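Local coordinates for protein argonaute (PDB 5G5S), which uses short single-stranded DNA guides to find and slice complementary single-stranded DNA, and may defend its archaeal host against invading genetic elements, at residues K135-E141 with N156-S162; W276-N280 with P630-N634; I416-K420 with Q450-I456. All coordinates share one frame; numbering follows the deposited sequence.

Interaction 1: residues K135-E141 with N156-S162; sequences KVESYCE and NFRHTAS
Lys135 and Ser162 form an antiparallel hydrogen-bonded pair, with Lys135 N donating a hydrogen bond to Ser162 O at 2.9 Å. From there hydrogen-bonded and non-hydrogen-bonded pairs alternate without a break to Glu141 and Asn156. At Val136 the touch is apolar: CG2 lies beside His159 CB. Glu137 bends at its second torsion (chi2 113°), which brings OE2 back over the strand to 3.1 Å from Ser162 OG. Ser138 then fits between two rings on the opposite face. Its CB sits against Phe157 CZ at 3.6 Å, and its OG is 2.8 Å from His159 ND1.

The two segments pair in the half of a long beta hairpin, strands 134-147 and 150-163, that lies away from its turn; the second strand also pairs with strand 255-260. His159 interacts with guide DNA, and its ring meets those of Tyr275 and Trp276.

Tyr139 has CG between its backbone N and carbonyl carbon (chi1 75°), which turns the ring over toward the neighbouring strand, where one face receives Arg158 CB in a CH-pi contact, 4.0 Å from the centroid. Thr160 CG2 lies at the ring's edge. Cys140 SG approaches the Phe157 ring obliquely, where Ile290 also packs. Glu141 OE2 accepts from Asn156 ND2 at 2.7 Å, on the anti side of the carboxylate, and forms a long salt bridge with Arg158 NE (3.5 Å); the guanidinium has a second carboxylate partner in Asp262.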
# COMPACT_ATOMS: atom_id res chain seq x y z
N LYS A 135 21.61 2.37 -10.37
CA LYS A 135 22.57 1.68 -9.51
C LYS A 135 21.78 0.63 -8.71
O LYS A 135 20.89 0.99 -7.94
CB LYS A 135 23.32 2.66 -8.59
CG LYS A 135 24.41 2.00 -7.75
CD LYS A 135 25.12 2.98 -6.83
CE LYS A 135 26.11 2.28 -5.93
NZ LYS A 135 26.80 3.23 -5.02
N VAL A 136 22.07 -0.65 -8.95
CA VAL A 136 21.39 -1.75 -8.28
C VAL A 136 22.26 -2.38 -7.20
O VAL A 136 23.42 -2.73 -7.46
CB VAL A 136 20.74 -2.77 -9.27
CG1 VAL A 136 21.77 -3.42 -10.20
CG2 VAL A 136 19.91 -3.83 -8.54
N GLU A 137 21.71 -2.49 -5.97
CA GLU A 137 22.38 -3.05 -4.80
C GLU A 137 21.57 -4.24 -4.26
O GLU A 137 20.34 -4.20 -4.25
CB GLU A 137 22.55 -1.99 -3.69
CG GLU A 137 23.00 -0.61 -4.15
CD GLU A 137 21.95 0.48 -3.98
OE1 GLU A 137 21.75 0.93 -2.83
OE2 GLU A 137 21.35 0.91 -5.00
N SER A 138 22.25 -5.30 -3.82
CA SER A 138 21.58 -6.49 -3.29
C SER A 138 21.80 -6.63 -1.80
O SER A 138 22.88 -6.29 -1.30
CB SER A 138 22.08 -7.74 -4.00
OG SER A 138 21.60 -7.79 -5.33
N TYR A 139 20.78 -7.14 -1.10
CA TYR A 139 20.83 -7.38 0.34
C TYR A 139 19.90 -8.48 0.80
O TYR A 139 18.92 -8.80 0.14
CB TYR A 139 20.60 -6.08 1.14
CG TYR A 139 19.16 -5.60 1.17
CD1 TYR A 139 18.30 -6.00 2.19
CD2 TYR A 139 18.69 -4.68 0.24
CE1 TYR A 139 16.99 -5.54 2.25
CE2 TYR A 139 17.38 -4.20 0.30
CZ TYR A 139 16.53 -4.64 1.31
OH TYR A 139 15.24 -4.19 1.39
N CYS A 140 20.22 -9.05 1.97
CA CYS A 140 19.42 -10.06 2.63
C CYS A 140 18.71 -9.42 3.79
O CYS A 140 19.26 -8.55 4.47
CB CYS A 140 20.29 -11.22 3.12
SG CYS A 140 20.92 -12.28 1.80
N GLU A 141 17.47 -9.84 4.02
CA GLU A 141 16.71 -9.46 5.20
C GLU A 141 16.30 -10.74 5.90
O GLU A 141 16.01 -11.75 5.24
CB GLU A 141 15.54 -8.50 4.94
CG GLU A 141 14.91 -8.53 3.56
CD GLU A 141 13.61 -7.76 3.47
OE1 GLU A 141 13.59 -6.57 3.87
OE2 GLU A 141 12.60 -8.35 3.01
N ASN A 156 15.15 -13.55 3.08
CA ASN A 156 14.71 -12.83 1.90
C ASN A 156 15.87 -12.14 1.21
O ASN A 156 16.72 -11.56 1.87
CB ASN A 156 13.62 -11.82 2.26
CG ASN A 156 12.68 -11.47 1.13
OD1 ASN A 156 12.48 -12.24 0.19
ND2 ASN A 156 12.05 -10.30 1.23
N PHE A 157 15.91 -12.21 -0.12
CA PHE A 157 16.95 -11.58 -0.91
C PHE A 157 16.30 -10.47 -1.72
O PHE A 157 15.38 -10.72 -2.50
CB PHE A 157 17.69 -12.61 -1.77
CG PHE A 157 18.84 -12.10 -2.60
CD1 PHE A 157 19.93 -11.47 -2.00
CD2 PHE A 157 18.86 -12.30 -3.98
CE1 PHE A 157 20.99 -11.00 -2.78
CE2 PHE A 157 19.94 -11.85 -4.75
CZ PHE A 157 21.00 -11.20 -4.14
N ARG A 158 16.72 -9.22 -1.48
CA ARG A 158 16.12 -8.06 -2.14
C ARG A 158 17.08 -7.24 -2.97
O ARG A 158 18.28 -7.18 -2.68
CB ARG A 158 15.39 -7.18 -1.12
CG ARG A 158 14.04 -6.74 -1.62
CD ARG A 158 12.94 -7.20 -0.69
NE ARG A 158 12.61 -6.19 0.30
CZ ARG A 158 11.68 -5.25 0.14
NH1 ARG A 158 10.99 -5.17 -1.00
NH2 ARG A 158 11.44 -4.37 1.10
N HIS A 159 16.54 -6.61 -4.02
CA HIS A 159 17.29 -5.73 -4.91
C HIS A 159 16.76 -4.33 -4.77
O HIS A 159 15.56 -4.09 -4.95
CB HIS A 159 17.24 -6.22 -6.36
CG HIS A 159 17.83 -7.59 -6.54
ND1 HIS A 159 19.18 -7.77 -6.72
CD2 HIS A 159 17.22 -8.79 -6.53
CE1 HIS A 159 19.35 -9.08 -6.84
NE2 HIS A 159 18.20 -9.73 -6.73
N THR A 160 17.64 -3.41 -4.39
CA THR A 160 17.35 -1.99 -4.22
C THR A 160 18.04 -1.20 -5.32
O THR A 160 19.26 -1.29 -5.46
CB THR A 160 17.60 -1.51 -2.77
OG1 THR A 160 17.35 -0.11 -2.69
CG2 THR A 160 19.01 -1.81 -2.26
N ALA A 161 17.26 -0.52 -6.14
CA ALA A 161 17.77 0.28 -7.24
C ALA A 161 17.65 1.77 -6.95
O ALA A 161 16.67 2.21 -6.33
CB ALA A 161 17.06 -0.05 -8.54
N SER A 162 18.66 2.53 -7.37
CA SER A 162 18.68 3.98 -7.18
C SER A 162 18.93 4.72 -8.50
O SER A 162 19.81 4.35 -9.28
CB SER A 162 19.67 4.39 -6.10
OG SER A 162 20.92 3.76 -6.25

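Interaction 2: residues W276-N280 with P630-N634; sequences WRLSN and PFGSN
Arg277 CB sits over one face of the Phe631 ring, 3.9 Å from the centroid and 28° off the ring normal, a CH-pi contact made by the root of the arginine side chain. The nearest ring atom is CD1, at 3.4 Å from Arg277 CB. From there the arginine runs extended past the ring, its CD touching CE1, and carries the guanidinium away from the segment 630-634.

The second point of attachment is polar. Asn280 turns its amide toward the backbone of Ser633, and OD1 accepts from Ser633 N at 2.9 Å, with the donor tilted 24° from the carbonyl plane. On the other branch, ND2 makes weak bonds to Ser633 OG and Ser633 O, both at 3.3 Å. Between these two points the two backbones draw nearest at Gly632, whose N-H gives a weak, bent bond to Leu278 O (3.4 Å, 120° at the hydrogen). Gly632 CA itself lies 3.3 Å from Asn280 OD1, and the absence of a side chain lets the two loops approach here.

Further out, Asn280 ND2 also donates to Thr609 O, which helps to fix the rotation of the amide. Ser279 stands at the N-cap of helix 280-293, so Asn280 is presented from that helix's first turn. Phe631 leans on Ser266 and Leu269 of helix 266-271, while Asn634 ND2 bonds Asp262. Residues 630-634 belong to the region 627-634 that binds the 5'-phosphorylated end of guide DNA, and the contact joins this guide-binding PIWI loop of the Argonaute fold to the loop and N-cap that lead into helix 280-293, some 350 residues earlier.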
# COMPACT_ATOMS: atom_id res chain seq x y z
N TRP A 276 15.03 -9.82 -13.40
CA TRP A 276 14.15 -8.92 -12.67
C TRP A 276 12.68 -9.35 -12.70
O TRP A 276 11.87 -8.83 -11.94
CB TRP A 276 14.30 -7.50 -13.19
CG TRP A 276 15.73 -7.07 -13.29
CD1 TRP A 276 16.39 -6.66 -14.40
CD2 TRP A 276 16.68 -7.05 -12.22
NE1 TRP A 276 17.69 -6.36 -14.10
CE2 TRP A 276 17.90 -6.59 -12.76
CE3 TRP A 276 16.62 -7.36 -10.86
CZ2 TRP A 276 19.04 -6.44 -11.99
CZ3 TRP A 276 17.76 -7.21 -10.10
CH2 TRP A 276 18.95 -6.75 -10.67
N ARG A 277 12.35 -10.28 -13.58
CA ARG A 277 10.98 -10.79 -13.69
C ARG A 277 10.87 -12.26 -13.30
O ARG A 277 9.90 -12.93 -13.64
CB ARG A 277 10.41 -10.54 -15.08
CG ARG A 277 11.35 -10.92 -16.20
CD ARG A 277 10.84 -10.38 -17.52
NE ARG A 277 11.56 -10.96 -18.64
CZ ARG A 277 11.42 -10.56 -19.90
NH1 ARG A 277 10.59 -9.57 -20.19
NH2 ARG A 277 12.12 -11.15 -20.86
N LEU A 278 11.88 -12.76 -12.60
CA LEU A 278 11.95 -14.14 -12.14
C LEU A 278 10.70 -14.66 -11.43
O LEU A 278 10.05 -13.94 -10.68
CB LEU A 278 13.14 -14.26 -11.19
CG LEU A 278 13.98 -15.53 -11.27
CD1 LEU A 278 14.39 -15.80 -12.71
CD2 LEU A 278 15.21 -15.37 -10.39
N SER A 279 10.39 -15.94 -11.63
CA SER A 279 9.23 -16.58 -11.00
C SER A 279 9.51 -16.88 -9.51
O SER A 279 10.66 -16.85 -9.08
CB SER A 279 8.85 -17.86 -11.74
OG SER A 279 9.79 -18.90 -11.51
N ASN A 280 8.45 -17.15 -8.73
CA ASN A 280 8.59 -17.47 -7.31
C ASN A 280 9.43 -18.73 -7.07
O ASN A 280 10.24 -18.74 -6.14
CB ASN A 280 7.23 -17.57 -6.63
CG ASN A 280 6.46 -16.26 -6.50
OD1 ASN A 280 7.02 -15.17 -6.53
ND2 ASN A 280 5.15 -16.36 -6.35
N PRO A 630 1.70 -12.02 -13.46
CA PRO A 630 2.45 -12.39 -14.67
C PRO A 630 3.83 -12.90 -14.30
O PRO A 630 4.30 -13.88 -14.85
CB PRO A 630 2.59 -11.06 -15.42
CG PRO A 630 1.59 -10.14 -14.81
CD PRO A 630 1.48 -10.57 -13.39
N PHE A 631 4.45 -12.22 -13.34
CA PHE A 631 5.78 -12.58 -12.86
C PHE A 631 5.69 -13.00 -11.40
O PHE A 631 4.64 -13.40 -10.92
CB PHE A 631 6.73 -11.40 -13.02
CG PHE A 631 6.68 -10.76 -14.38
CD1 PHE A 631 7.13 -11.44 -15.49
CD2 PHE A 631 6.17 -9.48 -14.54
CE1 PHE A 631 7.08 -10.85 -16.74
CE2 PHE A 631 6.11 -8.89 -15.78
CZ PHE A 631 6.57 -9.58 -16.89
N GLY A 632 6.82 -12.94 -10.71
CA GLY A 632 6.86 -13.31 -9.31
C GLY A 632 6.01 -12.39 -8.46
O GLY A 632 5.92 -11.20 -8.73
N SER A 633 5.37 -12.95 -7.44
CA SER A 633 4.52 -12.17 -6.55
C SER A 633 4.89 -12.38 -5.09
O SER A 633 5.32 -13.45 -4.70
CB SER A 633 3.06 -12.54 -6.77
OG SER A 633 2.87 -13.92 -6.54
N ASN A 634 4.72 -11.34 -4.29
CA ASN A 634 5.03 -11.41 -2.88
C ASN A 634 3.77 -11.60 -2.06
O ASN A 634 2.75 -10.99 -2.34
CB ASN A 634 5.71 -10.13 -2.42
CG ASN A 634 7.09 -9.96 -3.00
OD1 ASN A 634 7.62 -10.86 -3.63
ND2 ASN A 634 7.67 -8.80 -2.79

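Interaction 3: residues I416-K420 with Q450-I456; sequences IKEIK and QLFDLKI
Ile416 reaches across to Gln450, Leu451 and Leu454 and is the main bump on the 416-420 side. Its longer branch, CG1 and CD1, lies against the root of Gln450 and points on toward Leu451, where the two CD1 methyls, Ile416 CD1 and Leu451 CD1, meet at 3.7 Å. Gln450 crosses this branch at about a right angle, and its OE1 comes within 3.4 Å of Ile416 CG1, a contact of a polar atom with an aliphatic carbon. The shorter branch, CG2, is anti to the backbone N and faces Leu454 instead, so the forked isoleucine spreads between the two leucines.

From the other side Leu454 is the knob. Its CD1 lies 4.0 Å from Ile416 CG2, while CD2 enters the shallow hollow formed by the helical backbone and side-chain roots of Ile416, Ile419 and Lys420. Within that hollow CD2 is 3.5 Å from Lys420 N and 3.8 Å from Ile419 CG2.

Both segments belong to the Mid domain, where helices 412-420 and 442-452 flank a four-stranded parallel sheet. Helix 442-452 ends in a Schellman motif, and Leu454 projects from the turn it makes: Lys455, with positive phi, is its C-prime residue, Ile456 N bonds Leu451 O, and Lys455 N bonds Phe452 O. Leu454 N also donates to Leu451 O, from the opposite face of that carbonyl's plane to Ile456 N.

Beyond the turn the chain enters strand 456-462, and Ile456 CG1 touches Ile419 CG2 more loosely, at 4.4 Å. Towards the sheet, Leu451 packs on Ala430, Ile432 and Leu363, and Ile419 rests on Tyr361 and Lys405.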
# COMPACT_ATOMS: atom_id res chain seq x y z
N ILE A 416 -5.74 22.98 -19.84
CA ILE A 416 -6.51 23.26 -18.61
C ILE A 416 -7.15 24.66 -18.72
O ILE A 416 -8.32 24.83 -18.35
CB ILE A 416 -5.65 23.06 -17.31
CG1 ILE A 416 -5.13 21.60 -17.14
CG2 ILE A 416 -6.36 23.56 -16.03
CD1 ILE A 416 -6.20 20.48 -16.97
N LYS A 417 -6.41 25.64 -19.29
CA LYS A 417 -6.87 27.02 -19.52
C LYS A 417 -8.02 27.08 -20.54
O LYS A 417 -8.87 27.97 -20.45
CB LYS A 417 -5.71 27.92 -19.96
N GLU A 418 -8.05 26.12 -21.48
CA GLU A 418 -9.08 25.98 -22.51
C GLU A 418 -10.39 25.43 -21.91
O GLU A 418 -11.47 25.88 -22.30
CB GLU A 418 -8.57 25.06 -23.63
CG GLU A 418 -9.30 25.20 -24.96
CD GLU A 418 -8.67 24.45 -26.12
OE1 GLU A 418 -7.43 24.49 -26.26
OE2 GLU A 418 -9.43 23.85 -26.91
N ILE A 419 -10.29 24.45 -20.96
CA ILE A 419 -11.43 23.82 -20.28
C ILE A 419 -12.06 24.78 -19.26
O ILE A 419 -13.29 24.90 -19.24
CB ILE A 419 -11.05 22.46 -19.61
CG1 ILE A 419 -10.25 21.50 -20.53
CG2 ILE A 419 -12.27 21.77 -18.95
CD1 ILE A 419 -11.04 20.60 -21.51
N LYS A 420 -11.22 25.43 -18.41
CA LYS A 420 -11.61 26.37 -17.34
C LYS A 420 -12.48 27.53 -17.84
O LYS A 420 -13.36 27.98 -17.11
CB LYS A 420 -10.38 26.88 -16.58
CG LYS A 420 -10.69 27.56 -15.25
CD LYS A 420 -9.46 27.64 -14.34
CE LYS A 420 -9.62 28.65 -13.22
NZ LYS A 420 -10.67 28.27 -12.24
N GLN A 450 -5.46 18.02 -12.19
CA GLN A 450 -5.80 19.39 -12.58
C GLN A 450 -7.21 19.52 -13.17
O GLN A 450 -7.83 20.58 -13.05
CB GLN A 450 -4.76 19.98 -13.54
CG GLN A 450 -3.41 20.28 -12.89
CD GLN A 450 -2.53 21.19 -13.71
OE1 GLN A 450 -2.52 21.15 -14.95
NE2 GLN A 450 -1.76 22.03 -13.03
N LEU A 451 -7.69 18.45 -13.82
CA LEU A 451 -9.02 18.33 -14.41
C LEU A 451 -10.04 18.27 -13.26
O LEU A 451 -11.07 18.93 -13.35
CB LEU A 451 -9.10 17.03 -15.24
CG LEU A 451 -9.56 17.07 -16.70
CD1 LEU A 451 -9.13 18.33 -17.41
CD2 LEU A 451 -9.05 15.86 -17.45
N PHE A 452 -9.74 17.50 -12.19
CA PHE A 452 -10.61 17.38 -11.01
C PHE A 452 -10.75 18.69 -10.21
O PHE A 452 -11.80 18.91 -9.59
CB PHE A 452 -10.22 16.19 -10.12
CG PHE A 452 -11.20 16.00 -8.98
CD1 PHE A 452 -12.45 15.44 -9.21
CD2 PHE A 452 -10.91 16.48 -7.71
CE1 PHE A 452 -13.38 15.34 -8.18
CE2 PHE A 452 -11.86 16.42 -6.69
CZ PHE A 452 -13.08 15.83 -6.92
N ASP A 453 -9.72 19.56 -10.22
CA ASP A 453 -9.74 20.86 -9.57
C ASP A 453 -10.83 21.76 -10.20
O ASP A 453 -11.31 22.69 -9.56
CB ASP A 453 -8.37 21.54 -9.69
CG ASP A 453 -7.38 21.22 -8.59
OD1 ASP A 453 -7.79 20.61 -7.57
OD2 ASP A 453 -6.20 21.62 -8.71
N LEU A 454 -11.20 21.44 -11.46
CA LEU A 454 -12.22 22.07 -12.31
C LEU A 454 -13.55 21.24 -12.25
O LEU A 454 -14.43 21.45 -13.08
CB LEU A 454 -11.70 22.07 -13.77
CG LEU A 454 -10.94 23.29 -14.30
CD1 LEU A 454 -9.56 23.43 -13.67
CD2 LEU A 454 -10.75 23.16 -15.78
N LYS A 455 -13.66 20.30 -11.28
CA LYS A 455 -14.81 19.39 -11.06
C LYS A 455 -15.03 18.36 -12.21
O LYS A 455 -16.14 17.84 -12.37
CB LYS A 455 -16.10 20.16 -10.68
N ILE A 456 -13.97 18.06 -12.98
CA ILE A 456 -14.02 17.10 -14.09
C ILE A 456 -13.40 15.77 -13.65
O ILE A 456 -12.18 15.70 -13.47
CB ILE A 456 -13.37 17.61 -15.43
CG1 ILE A 456 -13.50 19.15 -15.68
CG2 ILE A 456 -13.76 16.77 -16.64
CD1 ILE A 456 -14.89 19.75 -15.93

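How the interactions relate
Interactions 1 and 2 are neighbours, with centres about 15 Å apart: His159 and Val136 of the 134-147/150-163 hairpin pack against Trp276, the first residue of segment 276-280. Through this touch the hairpin bearing a guide-contacting histidine is linked, by way of segment 276-280, to the PIWI loop that binds the guide's 5'-phosphorylated end. Interaction 3 stands apart in the Mid domain, its centre about 41 Å from that of interaction 1 and about 39 Å from that of interaction 2. Along the chain interaction 1 closes first; interaction 2 then spans some 350 residues, bringing together residues far apart in sequence, while the Mid-domain contact folds within the intervening span.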